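PDB 4QAN: uncharacterized protein, which is of unknown function but has a cystatin-like fold, belongs as a divergent member to the NTF2-like superfamily and can bind a metal ion. Local coordinates for residues Leu76-Ser81 and Pro88-Glu93; Tyr83-Pro88 and Leu297-Met302. All coordinates share one frame; numbering follows the deposited sequence.

How the contacts relate
The two contacts sit side by side at the start of helix 87-108, their centres about 10 Å apart. Along the chain their segments alternate: 76-81, 83-88, 88-93, then 297-302 more than 200 residues later, with Pro88 common to both. Contact 1 is local and buried, folding the loop before the helix back onto its first turns. Contact 2 is long-range and lies farther from the centre of the chain, joining the entry to the same helix to the loop ahead of strand 305-314 of the mixed sheet. Tyr86 connects them, since Ala78 and Pro79 pack on its side chain. The helix start is thus held by its own loop, the turn before it by a distant one.

Contact 1 (Leu76-Ser81 and Pro88-Glu93); sequences LPAPTS and PLTSAE
Thr90, on the first turn of helix 87-108, buries more surface here than any other residue, and its hydroxyl is gripped twice. OG1 of Thr90 donates to Ala78 O at 2.7 Å, approaching from above the carbonyl plane, and accepts from Thr80 OG1 at 2.6 Å. With chi1 at -55°, Thr90 OG1 stands beside its own backbone N and CG2 lies anti to that N, so hydroxyl and methyl both meet the loop: CG2 rests 3.9 Å from Pro77 CB. Rigid, apolar Pro77 turns CB to the helix, its CA 5.1 Å from Thr90 CA. Threonine suits the place because one short branch binds the polar backbone while the other packs on proline. An alanine here would probably leave Ala78 O and the Thr80 hydroxyl without this buried partner and loosen the loop against the helix. Small Ala78 brings CB 3.4 Å from Thr90 OG1. A water accepts from Ala78 N at 2.9 Å and donates to Glu93 OE2 at 2.5 Å, itself salt-bridged to Lys268 of helix 254-275. Ala78 O also takes a weak bond from Thr80 N, which closes an inverse gamma turn centred on Pro79, a tight proline turn laid against the start of a helix.

Contact 2 (Tyr83-Pro88 and Leu297-Met302); sequences YSYYFP and LNPEYM
Tyr83 lies along the backbone of Leu297-Pro299, and each part of its side chain meets something different. Its first torsion (chi1 -49°) sets CG beside the backbone N and sends the ring across the loop. Tyr83 CB touches Pro299 CD at 3.5 Å, and Tyr83 CG comes to 3.4 Å from the same carbon, which sits over one face of the ring in a CH-pi contact. Farther out, Asn298 CA covers that face, 3.7 Å from the centroid of the Tyr83 ring and 17° off its normal, while Tyr83 CE1 meets Asn298 CG, the amide plane tilted 18° from the ring. At the tip, Tyr83 OH reaches Asn298 CB at 3.7 Å, is hydrogen-bonded to Arg294 O and receives a long bond from a water.

Pro299, the most covered residue of the contact, packs among three tyrosines: CD over Tyr83, CB over Tyr85 and 3.5 Å from its CD1, and CG 3.8 Å from Tyr86 CE2. Its CD, bonded to the imide N, probably has polarised C-H groups, while CB and CG give Tyr85 a rigid apolar edge. Beyond it the Tyr85 hydroxyl packs on CB of Met302, a selenomethionine, and bonds to Ile232 O. Tyr86 acts by its edge: its OH donates to Leu297 O at 2.6 Å, within the carbonyl plane, satisfying a backbone oxygen among apolar side chains.

Asn298 OD1 accepts from Glu300 N, closing an Asx turn that shapes the loop. CH-pi packing of tyrosine faces on a proline, beside this turn, joins the 3-10 turn 84-86 ahead of helix 87-108 to the loop before strand 305-314.

Contact 1 (Leu76-Ser81 and Pro88-Glu93)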
loop_
_atom_site.group_PDB
_atom_site.type_symbol
_atom_site.label_atom_id
_atom_site.label_comp_id
_atom_site.label_asym_id
_atom_site.label_seq_id
_atom_site.Cartn_x
_atom_site.Cartn_y
_atom_site.Cartn_z
ATOM N N LEU A 76 -1.502 9.229 -0.295
ATOM C CA LEU A 76 -0.981 8.582 -1.498
ATOM C C LEU A 76 0.218 7.676 -1.164
ATOM O O LEU A 76 1.019 8.026 -0.294
ATOM C CB LEU A 76 -0.563 9.635 -2.531
ATOM C CG LEU A 76 -1.713 10.353 -3.255
ATOM C CD1 LEU A 76 -1.194 11.464 -4.158
ATOM C CD2 LEU A 76 -2.569 9.383 -4.061
ATOM N N PRO A 77 0.359 6.525 -1.870
ATOM C CA PRO A 77 1.512 5.632 -1.651
ATOM C C PRO A 77 2.864 6.317 -1.864
ATOM O O PRO A 77 2.955 7.298 -2.601
ATOM C CB PRO A 77 1.324 4.514 -2.700
ATOM C CG PRO A 77 -0.123 4.540 -3.054
ATOM C CD PRO A 77 -0.593 5.967 -2.855
ATOM N N ALA A 78 3.898 5.793 -1.218
ATOM C CA ALA A 78 5.232 6.406 -1.235
ATOM C C ALA A 78 5.771 6.496 -2.651
ATOM O O ALA A 78 5.390 5.673 -3.489
ATOM C CB ALA A 78 6.189 5.602 -0.356
ATOM N N PRO A 79 6.662 7.485 -2.922
ATOM C CA PRO A 79 7.204 7.765 -4.250
ATOM C C PRO A 79 8.346 6.822 -4.710
ATOM O O PRO A 79 9.488 7.248 -4.945
ATOM C CB PRO A 79 7.684 9.215 -4.117
ATOM C CG PRO A 79 8.103 9.317 -2.699
ATOM C CD PRO A 79 7.076 8.520 -1.952
ATOM N N THR A 80 7.998 5.551 -4.867
ATOM C CA THR A 80 8.954 4.516 -5.223
ATOM C C THR A 80 9.524 4.728 -6.623
ATOM O O THR A 80 10.670 4.384 -6.876
ATOM C CB THR A 80 8.319 3.117 -5.108
ATOM O OG1 THR A 80 8.218 2.771 -3.726
ATOM C CG2 THR A 80 9.135 2.055 -5.822
ATOM N N SER A 81 8.728 5.286 -7.524
ATOM C CA SER A 81 9.197 5.586 -8.883
ATOM C C SER A 81 10.312 6.640 -8.899
ATOM O O SER A 81 11.088 6.684 -9.840
ATOM C CB SER A 81 8.037 6.086 -9.748
ATOM O OG SER A 81 7.537 7.331 -9.275
ATOM N N PRO A 88 8.846 -1.401 -0.689
ATOM C CA PRO A 88 7.909 -2.211 0.099
ATOM C C PRO A 88 6.701 -1.433 0.651
ATOM O O PRO A 88 5.620 -2.020 0.815
ATOM C CB PRO A 88 8.785 -2.744 1.236
ATOM C CG PRO A 88 10.200 -2.694 0.683
ATOM C CD PRO A 88 10.221 -1.457 -0.165
ATOM N N LEU A 89 6.861 -0.138 0.942
ATOM C CA LEU A 89 5.723 0.649 1.442
ATOM C C LEU A 89 4.675 0.860 0.342
ATOM O O LEU A 89 3.487 0.779 0.597
ATOM C CB LEU A 89 6.179 1.999 2.004
ATOM C CG LEU A 89 7.276 1.968 3.068
ATOM C CD1 LEU A 89 7.310 3.282 3.844
ATOM C CD2 LEU A 89 7.072 0.804 4.030
ATOM N N THR A 90 5.147 1.081 -0.882
ATOM C CA THR A 90 4.303 1.403 -2.008
ATOM C C THR A 90 3.565 0.143 -2.438
ATOM O O THR A 90 2.340 0.167 -2.604
ATOM C CB THR A 90 5.106 2.006 -3.187
ATOM O OG1 THR A 90 5.855 3.149 -2.746
ATOM C CG2 THR A 90 4.181 2.466 -4.293
ATOM N N SER A 91 4.298 -0.958 -2.566
ATOM C CA SER A 91 3.683 -2.251 -2.895
ATOM C C SER A 91 2.606 -2.627 -1.893
ATOM O O SER A 91 1.511 -3.014 -2.283
ATOM C CB SER A 91 4.714 -3.374 -2.973
ATOM O OG SER A 91 4.067 -4.642 -2.973
ATOM N N ALA A 92 2.914 -2.493 -0.613
ATOM C CA ALA A 92 1.978 -2.877 0.428
ATOM C C ALA A 92 0.741 -2.004 0.464
ATOM O O ALA A 92 -0.355 -2.521 0.645
ATOM C CB ALA A 92 2.661 -2.899 1.780
ATOM N N GLU A 93 0.888 -0.692 0.302
ATOM C CA GLU A 93 -0.297 0.153 0.282
ATOM C C GLU A 93 -1.142 -0.120 -0.951
ATOM O O GLU A 93 -2.350 -0.186 -0.861
ATOM C CB GLU A 93 0.052 1.628 0.374
ATOM C CG GLU A 93 0.499 2.061 1.756
ATOM C CD GLU A 93 0.245 3.528 1.988
ATOM O OE1 GLU A 93 -0.942 3.885 2.106
ATOM O OE2 GLU A 93 1.212 4.328 2.055
HETATM O O HOH W 1 3.240 3.733 0.647
#

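Contact 2 (Tyr83-Pro88 and Leu297-Met302)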
loop_
_atom_site.group_PDB
_atom_site.type_symbol
_atom_site.label_atom_id
_atom_site.label_comp_id
_atom_site.label_asym_id
_atom_site.label_seq_id
_atom_site.Cartn_x
_atom_site.Cartn_y
_atom_site.Cartn_z
ATOM N N TYR A 83 12.229 7.107 -5.810
ATOM C CA TYR A 83 13.191 6.581 -4.855
ATOM C C TYR A 83 12.865 5.134 -4.542
ATOM O O TYR A 83 11.940 4.855 -3.787
ATOM C CB TYR A 83 13.165 7.421 -3.582
ATOM C CG TYR A 83 13.245 8.895 -3.834
ATOM C CD1 TYR A 83 14.445 9.484 -4.228
ATOM C CD2 TYR A 83 12.129 9.719 -3.679
ATOM C CE1 TYR A 83 14.539 10.853 -4.458
ATOM C CE2 TYR A 83 12.209 11.093 -3.913
ATOM C CZ TYR A 83 13.414 11.653 -4.301
ATOM O OH TYR A 83 13.519 13.006 -4.534
ATOM N N SER A 84 13.626 4.204 -5.117
ATOM C CA SER A 84 13.299 2.782 -4.965
ATOM C C SER A 84 13.315 2.291 -3.495
ATOM O O SER A 84 12.625 1.332 -3.167
ATOM C CB SER A 84 14.159 1.912 -5.885
ATOM O OG SER A 84 15.529 2.108 -5.641
ATOM N N TYR A 85 14.065 2.975 -2.623
ATOM C CA TYR A 85 13.987 2.797 -1.159
ATOM C C TYR A 85 12.560 2.530 -0.635
ATOM O O TYR A 85 12.363 1.690 0.230
ATOM C CB TYR A 85 14.545 4.054 -0.477
ATOM C CG TYR A 85 14.457 4.072 1.038
ATOM C CD1 TYR A 85 13.300 4.493 1.694
ATOM C CD2 TYR A 85 15.548 3.718 1.813
ATOM C CE1 TYR A 85 13.236 4.533 3.084
ATOM C CE2 TYR A 85 15.493 3.746 3.190
ATOM C CZ TYR A 85 14.345 4.148 3.829
ATOM O OH TYR A 85 14.307 4.164 5.207
ATOM N N TYR A 86 11.574 3.249 -1.159
ATOM C CA TYR A 86 10.202 3.144 -0.671
ATOM C C TYR A 86 9.407 1.906 -1.095
ATOM O O TYR A 86 8.270 1.729 -0.628
ATOM C CB TYR A 86 9.419 4.387 -1.092
ATOM C CG TYR A 86 9.833 5.652 -0.376
ATOM C CD1 TYR A 86 9.711 5.761 0.996
ATOM C CD2 TYR A 86 10.299 6.763 -1.081
ATOM C CE1 TYR A 86 10.061 6.922 1.656
ATOM C CE2 TYR A 86 10.632 7.930 -0.423
ATOM C CZ TYR A 86 10.513 7.998 0.947
ATOM O OH TYR A 86 10.847 9.156 1.621
ATOM N N PHE A 87 9.989 1.048 -1.937
ATOM C CA PHE A 87 9.220 0.027 -2.653
ATOM C C PHE A 87 8.308 -0.811 -1.759
ATOM O O PHE A 87 7.123 -0.938 -2.032
ATOM C CB PHE A 87 10.137 -0.871 -3.518
ATOM C CG PHE A 87 9.407 -2.008 -4.205
ATOM C CD1 PHE A 87 8.841 -1.841 -5.467
ATOM C CD2 PHE A 87 9.268 -3.243 -3.579
ATOM C CE1 PHE A 87 8.148 -2.881 -6.086
ATOM C CE2 PHE A 87 8.586 -4.290 -4.195
ATOM C CZ PHE A 87 8.024 -4.107 -5.449
ATOM N N PRO A 88 8.846 -1.401 -0.689
ATOM C CA PRO A 88 7.909 -2.211 0.099
ATOM C C PRO A 88 6.701 -1.433 0.651
ATOM O O PRO A 88 5.620 -2.020 0.815
ATOM C CB PRO A 88 8.785 -2.744 1.236
ATOM C CG PRO A 88 10.200 -2.694 0.683
ATOM C CD PRO A 88 10.221 -1.457 -0.165
ATOM N N LEU A 297 11.149 14.535 -0.499
ATOM C CA LEU A 297 10.848 13.161 -0.088
ATOM C C LEU A 297 12.037 12.197 -0.240
ATOM O O LEU A 297 11.914 11.010 0.061
ATOM C CB LEU A 297 9.646 12.616 -0.878
ATOM C CG LEU A 297 8.331 13.379 -0.720
ATOM C CD1 LEU A 297 7.303 12.913 -1.743
ATOM C CD2 LEU A 297 7.797 13.211 0.689
ATOM N N ASN A 298 13.173 12.689 -0.719
ATOM C CA ASN A 298 14.371 11.859 -0.883
ATOM C C ASN A 298 14.744 11.182 0.444
ATOM O O ASN A 298 14.996 11.869 1.432
ATOM C CB ASN A 298 15.533 12.720 -1.390
ATOM C CG ASN A 298 16.762 11.906 -1.764
ATOM O OD1 ASN A 298 16.912 10.745 -1.402
ATOM N ND2 ASN A 298 17.655 12.530 -2.494
ATOM N N PRO A 299 14.769 9.840 0.478
ATOM C CA PRO A 299 15.074 9.146 1.723
ATOM C C PRO A 299 16.563 8.850 1.955
ATOM O O PRO A 299 16.897 8.166 2.912
ATOM C CB PRO A 299 14.295 7.834 1.562
ATOM C CG PRO A 299 14.386 7.551 0.089
ATOM C CD PRO A 299 14.383 8.892 -0.592
ATOM N N GLU A 300 17.455 9.355 1.107
ATOM C CA GLU A 300 18.880 9.016 1.201
ATOM C C GLU A 300 19.494 9.333 2.568
ATOM O O GLU A 300 20.541 8.775 2.910
ATOM C CB GLU A 300 19.692 9.735 0.118
ATOM C CG GLU A 300 19.836 11.226 0.385
ATOM C CD GLU A 300 20.492 12.008 -0.740
ATOM O OE1 GLU A 300 21.151 11.405 -1.618
ATOM O OE2 GLU A 300 20.343 13.250 -0.725
ATOM N N TYR A 301 18.871 10.230 3.338
ATOM C CA TYR A 301 19.401 10.618 4.650
ATOM C C TYR A 301 18.834 9.818 5.825
ATOM O O TYR A 301 19.208 10.060 6.990
ATOM C CB TYR A 301 19.195 12.106 4.881
ATOM C CG TYR A 301 19.917 12.974 3.886
ATOM C CD1 TYR A 301 21.306 12.992 3.842
ATOM C CD2 TYR A 301 19.223 13.782 2.993
ATOM C CE1 TYR A 301 21.987 13.785 2.937
ATOM C CE2 TYR A 301 19.899 14.592 2.086
ATOM C CZ TYR A 301 21.284 14.585 2.065
ATOM O OH TYR A 301 21.987 15.376 1.178
HETATM N N MSE A 302 17.955 8.860 5.523
HETATM C CA MSE A 302 17.458 7.918 6.517
HETATM C C MSE A 302 18.579 7.089 7.116
HETATM O O MSE A 302 18.439 6.540 8.210
HETATM C CB MSE A 302 16.385 6.991 5.923
HETATM C CG MSE A 302 15.100 7.738 5.608
HETATM SE SE MSE A 302 14.294 8.391 7.291
HETATM C CE MSE A 302 13.447 9.952 6.474
HETATM O O HOH W 2 16.443 14.405 -5.043
#